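Local coordinates for protein tubulin-specific chaperone (Trypanosoma brucei, PDB 4B6W) that probably binds alpha-tubulin and microtubule plus ends as tubulin-binding cofactor B, of which this chain is the ubiquitin-like domain, at residues V5-S10 against M14-K19; S29-V34 against M61-Q66; L47-D52 against Y70-E75. All coordinates share one frame; numbering follows the deposited sequence. Where two conformers were deposited one is given.

Contact 1: V5-S10 against M14-K19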
loop_
_atom_site.group_PDB
_atom_site.type_symbol
_atom_site.label_atom_id
_atom_site.label_comp_id
_atom_site.label_asym_id
_atom_site.label_seq_id
_atom_site.Cartn_x
_atom_site.Cartn_y
_atom_site.Cartn_z
ATOM N N VAL A 5 5.479 -6.471 4.012
ATOM C CA VAL A 5 5.144 -6.265 2.599
ATOM C C VAL A 5 6.219 -5.423 1.898
ATOM O O VAL A 5 7.104 -4.859 2.534
ATOM C CB VAL A 5 3.735 -5.603 2.439
ATOM C CG1 VAL A 5 2.711 -6.469 3.061
ATOM C CG2 VAL A 5 3.673 -4.200 3.088
ATOM N N SER A 6 6.160 -5.355 0.572
ATOM C CA SER A 6 6.994 -4.392 -0.139
ATOM C C SER A 6 6.140 -3.295 -0.773
ATOM O O SER A 6 4.947 -3.423 -0.906
ATOM C CB SER A 6 7.916 -5.069 -1.168
ATOM O OG SER A 6 7.217 -6.006 -1.941
ATOM N N LEU A 7 6.760 -2.189 -1.140
ATOM C CA LEU A 7 6.023 -1.084 -1.728
ATOM C C LEU A 7 6.623 -0.811 -3.075
ATOM O O LEU A 7 7.865 -0.743 -3.214
ATOM C CB LEU A 7 6.122 0.175 -0.891
ATOM C CG LEU A 7 5.659 0.187 0.552
ATOM C CD1 LEU A 7 5.985 1.554 1.186
ATOM C CD2 LEU A 7 4.183 -0.104 0.622
ATOM N N THR A 8 5.723 -0.652 -4.043
ATOM C CA THR A 8 6.038 -0.216 -5.381
ATOM C C THR A 8 5.235 1.072 -5.662
ATOM O O THR A 8 4.330 1.415 -4.916
ATOM C CB THR A 8 5.693 -1.302 -6.407
ATOM O OG1 THR A 8 4.290 -1.609 -6.314
ATOM C CG2 THR A 8 6.504 -2.571 -6.153
ATOM N N HIS A 9 5.577 1.763 -6.745
ATOM C CA HIS A 9 5.009 3.072 -7.042
ATOM C C HIS A 9 4.744 3.214 -8.527
ATOM O O HIS A 9 5.654 3.069 -9.299
ATOM C CB HIS A 9 5.994 4.169 -6.596
ATOM C CG HIS A 9 5.419 5.548 -6.683
ATOM N ND1 HIS A 9 6.068 6.592 -7.314
ATOM C CD2 HIS A 9 4.243 6.053 -6.233
ATOM C CE1 HIS A 9 5.312 7.676 -7.242
ATOM N NE2 HIS A 9 4.191 7.371 -6.608
ATOM N N SER A 10 3.516 3.551 -8.910
ATOM C CA SER A 10 3.120 3.636 -10.327
ATOM C C SER A 10 3.848 4.690 -11.167
ATOM O O SER A 10 3.787 4.631 -12.401
ATOM C CB SER A 10 1.608 3.873 -10.459
ATOM O OG SER A 10 1.232 5.200 -10.148
HETATM N N MSE A 14 11.280 3.501 -7.957
HETATM C CA MSE A 14 11.445 3.339 -6.517
HETATM C C MSE A 14 10.608 2.148 -6.030
HETATM O O MSE A 14 9.451 1.977 -6.391
HETATM C CB MSE A 14 11.027 4.608 -5.723
HETATM C CG MSE A 14 11.694 5.959 -6.096
HETATM SE SE MSE A 14 11.146 7.499 -4.938
HETATM C CE MSE A 14 9.412 7.947 -5.770
ATOM N N ARG A 15 11.480 0.992 -5.180
ATOM C CA ARG A 15 10.764 -0.050 -4.501
ATOM C C ARG A 15 11.228 -0.006 -3.062
ATOM O O ARG A 15 12.410 0.213 -2.804
ATOM C CB ARG A 15 11.129 -1.360 -5.166
ATOM C CG ARG A 15 10.562 -2.574 -4.506
ATOM C CD ARG A 15 10.758 -3.802 -5.390
ATOM N NE ARG A 15 10.718 -5.005 -4.575
ATOM C CZ ARG A 15 11.768 -5.537 -3.966
ATOM N NH1 ARG A 15 12.978 -4.998 -4.096
ATOM N NH2 ARG A 15 11.604 -6.631 -3.232
ATOM N N VAL A 16 10.315 -0.183 -2.119
ATOM C CA VAL A 16 10.714 -0.388 -0.716
ATOM C C VAL A 16 10.540 -1.886 -0.380
ATOM O O VAL A 16 9.428 -2.387 -0.320
ATOM C CB VAL A 16 9.902 0.493 0.243
ATOM C CG1 VAL A 16 10.380 0.307 1.705
ATOM C CG2 VAL A 16 9.977 1.961 -0.196
ATOM N N PRO A 17 11.655 -2.612 -0.173
ATOM C CA PRO A 17 11.581 -4.079 -0.163
ATOM C C PRO A 17 10.957 -4.729 1.052
ATOM O O PRO A 17 10.435 -5.848 0.921
ATOM C CB PRO A 17 13.038 -4.504 -0.264
ATOM C CG PRO A 17 13.763 -3.259 -0.723
ATOM C CD PRO A 17 13.042 -2.157 -0.083
ATOM N N GLU A 18 11.002 -4.066 2.206
ATOM C CA GLU A 18 10.518 -4.656 3.441
ATOM C C GLU A 18 9.791 -3.603 4.231
ATOM O O GLU A 18 10.384 -2.602 4.583
ATOM C CB GLU A 18 11.701 -5.103 4.285
ATOM C CG GLU A 18 11.824 -6.574 4.525
ATOM C CD GLU A 18 12.468 -6.884 5.860
ATOM O OE1 GLU A 18 12.110 -6.240 6.879
ATOM O OE2 GLU A 18 13.295 -7.807 5.886
ATOM N N LYS A 19 8.531 -3.812 4.546
ATOM C CA LYS A 19 7.814 -2.872 5.411
ATOM C C LYS A 19 6.917 -3.657 6.317
ATOM O O LYS A 19 6.299 -4.615 5.884
ATOM C CB LYS A 19 6.968 -1.890 4.600
ATOM C CG LYS A 19 7.793 -0.874 3.822
ATOM C CD LYS A 19 8.439 0.188 4.743
ATOM C CE LYS A 19 7.406 1.201 5.258
ATOM N NZ LYS A 19 8.022 2.201 6.184
HETATM O O HOH W 1 7.887 1.223 -8.271
#
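Val5 and Lys19 face each other as an antiparallel hydrogen-bonded pair. Val5 N donates to Lys19 O at 2.8 Å; the return bond from Lys19 N to Val5 O is bent and weak. Leu7 and Val16 form the next such pair, with Leu7 N to Val16 O at 2.8 Å and Val16 N to Leu7 O at 2.7 Å. Between these pairs the single residue Ser6 lies opposite Pro17 and Glu18, a beta bulge. Arg15 CA adds a CH...O contact to Leu7 O at 3.2 Å. Farther along, a water replaces the direct bond: it accepts from His9 N and donates to Met14 O. This is the N-terminal beta hairpin of the ubiquitin-like domain, and strand 15-22 is an outer strand of its sheet. Apolar contacts lie on the face that carries Val5, Leu7, Val16 and Lys19. Leu7 and Val16 run side by side, CB to CB 4.0 Å. Lys19 CG also lies 4.0 Å from Leu7 CD1. The lysine chain then bends at chi2 and chi3 (-72° and -74°), which carries NZ away to His37 and Asn33. At the loop end, His9 ND1 is hydrogen-bonded to Ser12 OG, and the His9 imidazole stacks with the ring of Phe38.

Contact 2: S29-V34 against M61-Q66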
loop_
_atom_site.group_PDB
_atom_site.type_symbol
_atom_site.label_atom_id
_atom_site.label_comp_id
_atom_site.label_asym_id
_atom_site.label_seq_id
_atom_site.Cartn_x
_atom_site.Cartn_y
_atom_site.Cartn_z
ATOM N N SER A 29 -3.737 5.456 7.570
ATOM C CA SER A 29 -2.519 5.587 8.369
ATOM C C SER A 29 -1.348 5.058 7.545
ATOM O O SER A 29 -0.264 5.622 7.587
ATOM C CB SER A 29 -2.648 4.832 9.692
ATOM O OG SER A 29 -2.609 3.428 9.498
ATOM N N ILE A 30 -1.596 4.010 6.750
ATOM C CA ILE A 30 -0.559 3.402 5.905
ATOM C C ILE A 30 -0.087 4.369 4.817
ATOM O O ILE A 30 1.118 4.481 4.572
ATOM C CB ILE A 30 -1.037 2.068 5.272
ATOM C CG1 ILE A 30 -1.222 1.007 6.354
ATOM C CG2 ILE A 30 -0.071 1.562 4.191
ATOM C CD1 ILE A 30 -1.984 -0.197 5.855
ATOM N N LYS A 31 -1.024 5.079 4.198
ATOM C CA LYS A 31 -0.690 6.097 3.191
ATOM C C LYS A 31 0.226 7.205 3.756
ATOM O O LYS A 31 1.061 7.774 3.031
ATOM C CB LYS A 31 -1.966 6.740 2.642
ATOM C CG LYS A 31 -2.820 5.828 1.772
ATOM C CD LYS A 31 -4.017 6.549 1.120
ATOM C CE LYS A 31 -4.883 5.534 0.329
ATOM N NZ LYS A 31 -6.025 6.155 -0.454
ATOM N N GLU A 32 0.023 7.533 5.035
ATOM C CA GLU A 32 0.839 8.526 5.716
ATOM C C GLU A 32 2.280 8.087 5.744
ATOM O O GLU A 32 3.171 8.848 5.389
ATOM C CB GLU A 32 0.382 8.726 7.159
ATOM C CG GLU A 32 -0.865 9.571 7.280
ATOM C CD GLU A 32 -0.656 10.963 6.736
ATOM O OE1 GLU A 32 0.337 11.606 7.169
ATOM O OE2 GLU A 32 -1.482 11.394 5.890
ATOM N N ASN A 33 2.486 6.869 6.210
ATOM C CA ASN A 33 3.795 6.240 6.231
ATOM C C ASN A 33 4.427 6.083 4.859
ATOM O O ASN A 33 5.603 6.384 4.677
ATOM C CB ASN A 33 3.714 4.870 6.876
ATOM C CG ASN A 33 5.054 4.268 7.048
ATOM O OD1 ASN A 33 5.424 3.326 6.329
ATOM N ND2 ASN A 33 5.837 4.844 7.948
ATOM N N VAL A 34 3.625 5.650 3.900
ATOM C CA VAL A 34 4.036 5.539 2.494
ATOM C C VAL A 34 4.587 6.860 1.944
ATOM O O VAL A 34 5.541 6.865 1.176
ATOM C CB VAL A 34 2.888 4.997 1.609
ATOM C CG1 VAL A 34 3.266 5.051 0.142
ATOM C CG2 VAL A 34 2.578 3.566 1.987
HETATM N N MSE A 61 -7.759 0.107 -2.000
HETATM C CA MSE A 61 -8.254 -0.090 -0.629
HETATM C C MSE A 61 -8.787 1.210 -0.015
HETATM O O MSE A 61 -8.187 2.277 -0.153
HETATM C CB MSE A 61 -7.169 -0.701 0.252
HETATM C CG MSE A 61 -6.678 -2.058 -0.247
HETATM SE SE MSE A 61 -5.296 -2.898 0.893
HETATM C CE MSE A 61 -3.706 -1.866 0.293
ATOM N N ALA A 62 -9.913 1.089 0.672
ATOM C CA ALA A 62 -10.646 2.223 1.210
ATOM C C ALA A 62 -9.921 2.752 2.438
ATOM O O ALA A 62 -9.563 1.974 3.328
ATOM C CB ALA A 62 -12.127 1.803 1.566
ATOM N N ASN A 63 -9.709 4.073 2.475
ATOM C CA ASN A 63 -9.029 4.732 3.586
ATOM C C ASN A 63 -9.527 4.380 4.983
ATOM O O ASN A 63 -8.731 4.339 5.907
ATOM C CB ASN A 63 -9.120 6.248 3.444
ATOM C CG ASN A 63 -8.242 6.776 2.365
ATOM O OD1 ASN A 63 -7.409 6.059 1.850
ATOM N ND2 ASN A 63 -8.418 8.040 2.012
ATOM N N ASP A 64 -10.832 4.167 5.145
ATOM C CA ASP A 64 -11.410 3.906 6.476
ATOM C C ASP A 64 -11.370 2.447 6.917
ATOM O O ASP A 64 -11.763 2.145 8.045
ATOM C CB ASP A 64 -12.848 4.457 6.594
ATOM C CG ASP A 64 -13.883 3.657 5.792
ATOM O OD1 ASP A 64 -13.565 3.129 4.695
ATOM O OD2 ASP A 64 -15.054 3.596 6.260
ATOM N N LYS A 65 -10.916 1.557 6.043
ATOM C CA LYS A 65 -10.799 0.148 6.364
ATOM C C LYS A 65 -9.383 -0.184 6.835
ATOM O O LYS A 65 -8.433 0.523 6.562
ATOM C CB LYS A 65 -11.115 -0.719 5.132
ATOM C CG LYS A 65 -12.539 -0.677 4.645
ATOM C CD LYS A 65 -13.450 -1.251 5.671
ATOM C CE LYS A 65 -14.816 -1.573 5.108
ATOM N NZ LYS A 65 -15.781 -1.734 6.256
ATOM N N GLN A 66 -9.261 -1.314 7.499
ATOM C CA GLN A 66 -8.011 -1.768 8.033
ATOM C C GLN A 66 -7.371 -2.698 7.039
ATOM O O GLN A 66 -8.055 -3.317 6.228
ATOM C CB GLN A 66 -8.250 -2.494 9.349
ATOM C CG GLN A 66 -8.641 -1.546 10.470
ATOM C CD GLN A 66 -9.253 -2.279 11.644
ATOM O OE1 GLN A 66 -10.122 -3.131 11.454
ATOM N NE2 GLN A 66 -8.813 -1.950 12.859
HETATM O O HOH W 2 -6.704 3.483 -1.869
#
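Lys31 reaches off the helix with its outer end against the amide oxygen of Asn63. Lys31 NZ donates to Asn63 OD1 at 2.7 Å. The ammonium group approaches in the plane of the amide and on a lone pair of OD1, with a C=O...N angle of 134°. The methylene next to it is close as well: Lys31 CE is 3.0 Å from Asn63 OD1. The two side chains cross at about a right angle. CD, CE and NZ of the lysine are the atoms that lie near the oxygen. Asn63 ND2 stays farther off, 3.9 Å from Lys31 NZ. The lysine chain is extended beyond CG, with chi2, chi3 and chi4 all near 180°, and this full length carries NZ across to the loop. A second link runs through water. The water accepts from Lys31 NZ at 3.1 Å and donates to Met61 O at 2.6 Å, so the ammonium group also reaches the backbone two residues before Asn63. In the ubiquitin-like fold, the main helix packs over one face of the sheet, and here helix 27-35 is tied at its side to the loop that leaves strand 56-58. Asn63 sits in a type I turn from Ala62 to Lys65, closed by Lys65 N to Ala62 O at 3.1 Å. NZ has a further acceptor in Met45 O, at the start of strand 45-50. Two carbonyl oxygens and a water thus surround a largely buried ammonium group and would probably offset the cost of burying its charge. Backbone bonds of Asn63 with Glu28 and of Lys65 with Ile27 hold the same loop against the first turn of the helix.

Contact 3: L47-D52 against Y70-E75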
loop_
_atom_site.group_PDB
_atom_site.type_symbol
_atom_site.label_atom_id
_atom_site.label_comp_id
_atom_site.label_asym_id
_atom_site.label_seq_id
_atom_site.Cartn_x
_atom_site.Cartn_y
_atom_site.Cartn_z
ATOM N N LEU A 47 -4.118 2.659 -3.034
ATOM C CA LEU A 47 -3.324 1.461 -2.694
ATOM C C LEU A 47 -3.953 0.181 -3.304
ATOM O O LEU A 47 -5.087 -0.174 -3.008
ATOM C CB LEU A 47 -3.156 1.328 -1.165
ATOM C CG LEU A 47 -2.410 2.450 -0.364
ATOM C CD1 LEU A 47 -2.255 2.046 1.113
ATOM C CD2 LEU A 47 -1.034 2.893 -0.949
ATOM N N GLN A 48 -3.194 -0.464 -4.193
ATOM C CA GLN A 48 -3.537 -1.737 -4.816
ATOM C C GLN A 48 -2.825 -2.861 -4.027
ATOM O O GLN A 48 -1.621 -2.792 -3.836
ATOM C CB GLN A 48 -3.028 -1.722 -6.279
ATOM C CG GLN A 48 -3.310 -2.999 -7.073
ATOM C CD GLN A 48 -2.674 -2.995 -8.437
ATOM O OE1 GLN A 48 -2.006 -2.041 -8.833
ATOM N NE2 GLN A 48 -2.862 -4.083 -9.168
ATOM N N LEU A 49 -3.548 -3.880 -3.581
ATOM C CA LEU A 49 -2.936 -4.977 -2.829
ATOM C C LEU A 49 -2.765 -6.104 -3.831
ATOM O O LEU A 49 -3.732 -6.534 -4.475
ATOM C CB LEU A 49 -3.797 -5.426 -1.629
ATOM C CG LEU A 49 -3.166 -6.473 -0.680
ATOM C CD1 LEU A 49 -1.900 -5.937 -0.017
ATOM C CD2 LEU A 49 -4.174 -7.042 0.357
ATOM N N ILE A 50 -1.507 -6.525 -4.005
ATOM C CA ILE A 50 -1.153 -7.613 -4.891
ATOM C C ILE A 50 -0.605 -8.739 -4.027
ATOM O O ILE A 50 0.182 -8.511 -3.140
ATOM C CB ILE A 50 -0.098 -7.168 -5.919
ATOM C CG1 ILE A 50 -0.571 -5.915 -6.687
ATOM C CG2 ILE A 50 0.213 -8.307 -6.920
ATOM C CD1 ILE A 50 0.577 -5.052 -7.291
ATOM N N ASP A 51 -1.022 -9.969 -4.255
ATOM C CA ASP A 51 -0.386 -11.055 -3.526
ATOM C C ASP A 51 1.001 -11.400 -4.096
ATOM O O ASP A 51 1.482 -10.800 -5.062
ATOM C CB ASP A 51 -1.318 -12.269 -3.431
ATOM C CG ASP A 51 -1.265 -13.172 -4.642
ATOM O OD1 ASP A 51 -0.603 -12.801 -5.631
ATOM O OD2 ASP A 51 -1.890 -14.268 -4.583
ATOM N N ASP A 52 1.643 -12.359 -3.453
ATOM C CA ASP A 52 2.985 -12.814 -3.844
ATOM C C ASP A 52 3.042 -13.627 -5.145
ATOM O O ASP A 52 4.115 -13.968 -5.602
ATOM C CB ASP A 52 3.587 -13.645 -2.708
ATOM C CG ASP A 52 2.674 -14.777 -2.261
ATOM O OD1 ASP A 52 1.440 -14.633 -2.345
ATOM O OD2 ASP A 52 3.185 -15.824 -1.807
ATOM N N TYR A 70 -8.634 -6.618 4.087
ATOM C CA TYR A 70 -8.267 -7.082 2.749
ATOM C C TYR A 70 -7.474 -8.395 2.721
ATOM O O TYR A 70 -7.003 -8.817 1.668
ATOM C CB TYR A 70 -7.532 -5.950 2.025
ATOM C CG TYR A 70 -8.451 -4.773 1.805
ATOM C CD1 TYR A 70 -9.482 -4.857 0.887
ATOM C CD2 TYR A 70 -8.319 -3.602 2.536
ATOM C CE1 TYR A 70 -10.367 -3.807 0.697
ATOM C CE2 TYR A 70 -9.167 -2.549 2.339
ATOM C CZ TYR A 70 -10.197 -2.655 1.418
ATOM O OH TYR A 70 -11.072 -1.626 1.198
ATOM N N GLN A 71 -7.368 -9.053 3.874
ATOM C CA GLN A 71 -6.727 -10.366 3.989
ATOM C C GLN A 71 -5.257 -10.296 3.546
ATOM O O GLN A 71 -4.717 -11.239 2.977
ATOM C CB GLN A 71 -7.520 -11.444 3.219
ATOM C CG GLN A 71 -8.983 -11.566 3.637
ATOM C CD GLN A 71 -9.801 -12.541 2.773
ATOM O OE1 GLN A 71 -10.084 -12.291 1.558
ATOM N NE2 GLN A 71 -10.236 -13.646 3.409
ATOM N N CYS A 72 -4.604 -9.180 3.853
ATOM C CA CYS A 72 -3.182 -9.037 3.573
ATOM C C CYS A 72 -2.323 -10.058 4.342
ATOM O O CYS A 72 -2.624 -10.401 5.490
ATOM C CB CYS A 72 -2.733 -7.627 3.862
ATOM S SG CYS A 72 -1.065 -7.278 3.317
ATOM N N ARG A 73 -1.280 -10.560 3.679
ATOM C CA ARG A 73 -0.400 -11.566 4.253
ATOM C C ARG A 73 1.032 -11.149 4.027
ATOM O O ARG A 73 1.300 -10.213 3.266
ATOM C CB ARG A 73 -0.612 -12.943 3.618
ATOM C CG ARG A 73 -2.061 -13.469 3.596
ATOM C CD ARG A 73 -2.660 -13.697 4.989
ATOM N NE ARG A 73 -4.024 -14.234 4.918
ATOM C CZ ARG A 73 -4.321 -15.501 4.609
ATOM N NH1 ARG A 73 -3.359 -16.394 4.325
ATOM N NH2 ARG A 73 -5.598 -15.890 4.571
ATOM N N ASP A 74 1.955 -11.851 4.677
ATOM C CA ASP A 74 3.368 -11.607 4.449
ATOM C C ASP A 74 3.701 -11.831 2.973
ATOM O O ASP A 74 3.164 -12.750 2.328
ATOM C CB ASP A 74 4.238 -12.521 5.312
ATOM C CG ASP A 74 4.213 -12.152 6.774
ATOM O OD1 ASP A 74 4.509 -11.017 7.123
ATOM O OD2 ASP A 74 3.894 -13.007 7.610
ATOM N N GLU A 75 4.582 -10.978 2.463
ATOM C CA GLU A 75 5.175 -11.086 1.132
ATOM C C GLU A 75 4.267 -10.551 0.042
ATOM O O GLU A 75 4.570 -10.667 -1.143
ATOM C CB GLU A 75 5.650 -12.517 0.822
ATOM C CG GLU A 75 6.251 -13.330 2.019
ATOM C CD GLU A 75 7.348 -12.581 2.787
ATOM O OE1 GLU A 75 7.986 -11.696 2.149
ATOM O OE2 GLU A 75 7.586 -12.889 4.017
#
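Leu49 carries most of this contact, with CD2 against Tyr70 and Cys72 CB, and CD1 against Cys72 SG. Leu49 CD2 lies 3.6 Å from Tyr70 O and 3.9 Å from Tyr70 CB. Leu49 CD2 also meets Cys72 CB at 3.8 Å. The other methyl, Leu49 CD1, packs on the sulfur, 3.7 Å from Cys72 SG. CG stands anti to the backbone N (chi1 -174°), which turns the methyls toward Tyr70 and Cys72. The tyrosine ring turns away from the leucine, and its OH is bonded to Ala62 N. In this ubiquitin-like domain, strand 45-50 is an inner strand of the sheet, flanked by strands 77-82 and 56-58. The loop 70-75 leads into strand 77-82 and lies over the end of the core, where Cys72 also touches Val3 and Val5. Beyond Leu49 the strand ends at Ile50. The next touch is at Asp52, in the turn that follows. Asp52 CB lies 3.5 Å from Glu75 O and 4.2 Å from Glu75 CB. Both residues are exposed. Asp52 and Glu75 have their CA atoms 5.7 Å apart, compared with 7.6 Å for Leu49 and Cys72.

Overall arrangement
From the N terminus, contact 1 closes first, as a hairpin of strands 2-9 and 15-22 over a short loop. The chain then enters helix 27-35, where contact 2 opens. Before it closes, strand 45-50 opens contact 3, so these two cross along the chain: 61-66 returns to the helix, then 70-75 returns to the strand. Contact 2 ties the helix to the loop after strand 56-58. Contact 3 ties the sheet to a later part of that loop. Each pair of contacts also touches: Leu7 packs on Val34, Val5 on Cys72 and Ile30 on Leu47. The backbones of Met61 and Leu47 are probably hydrogen-bonded.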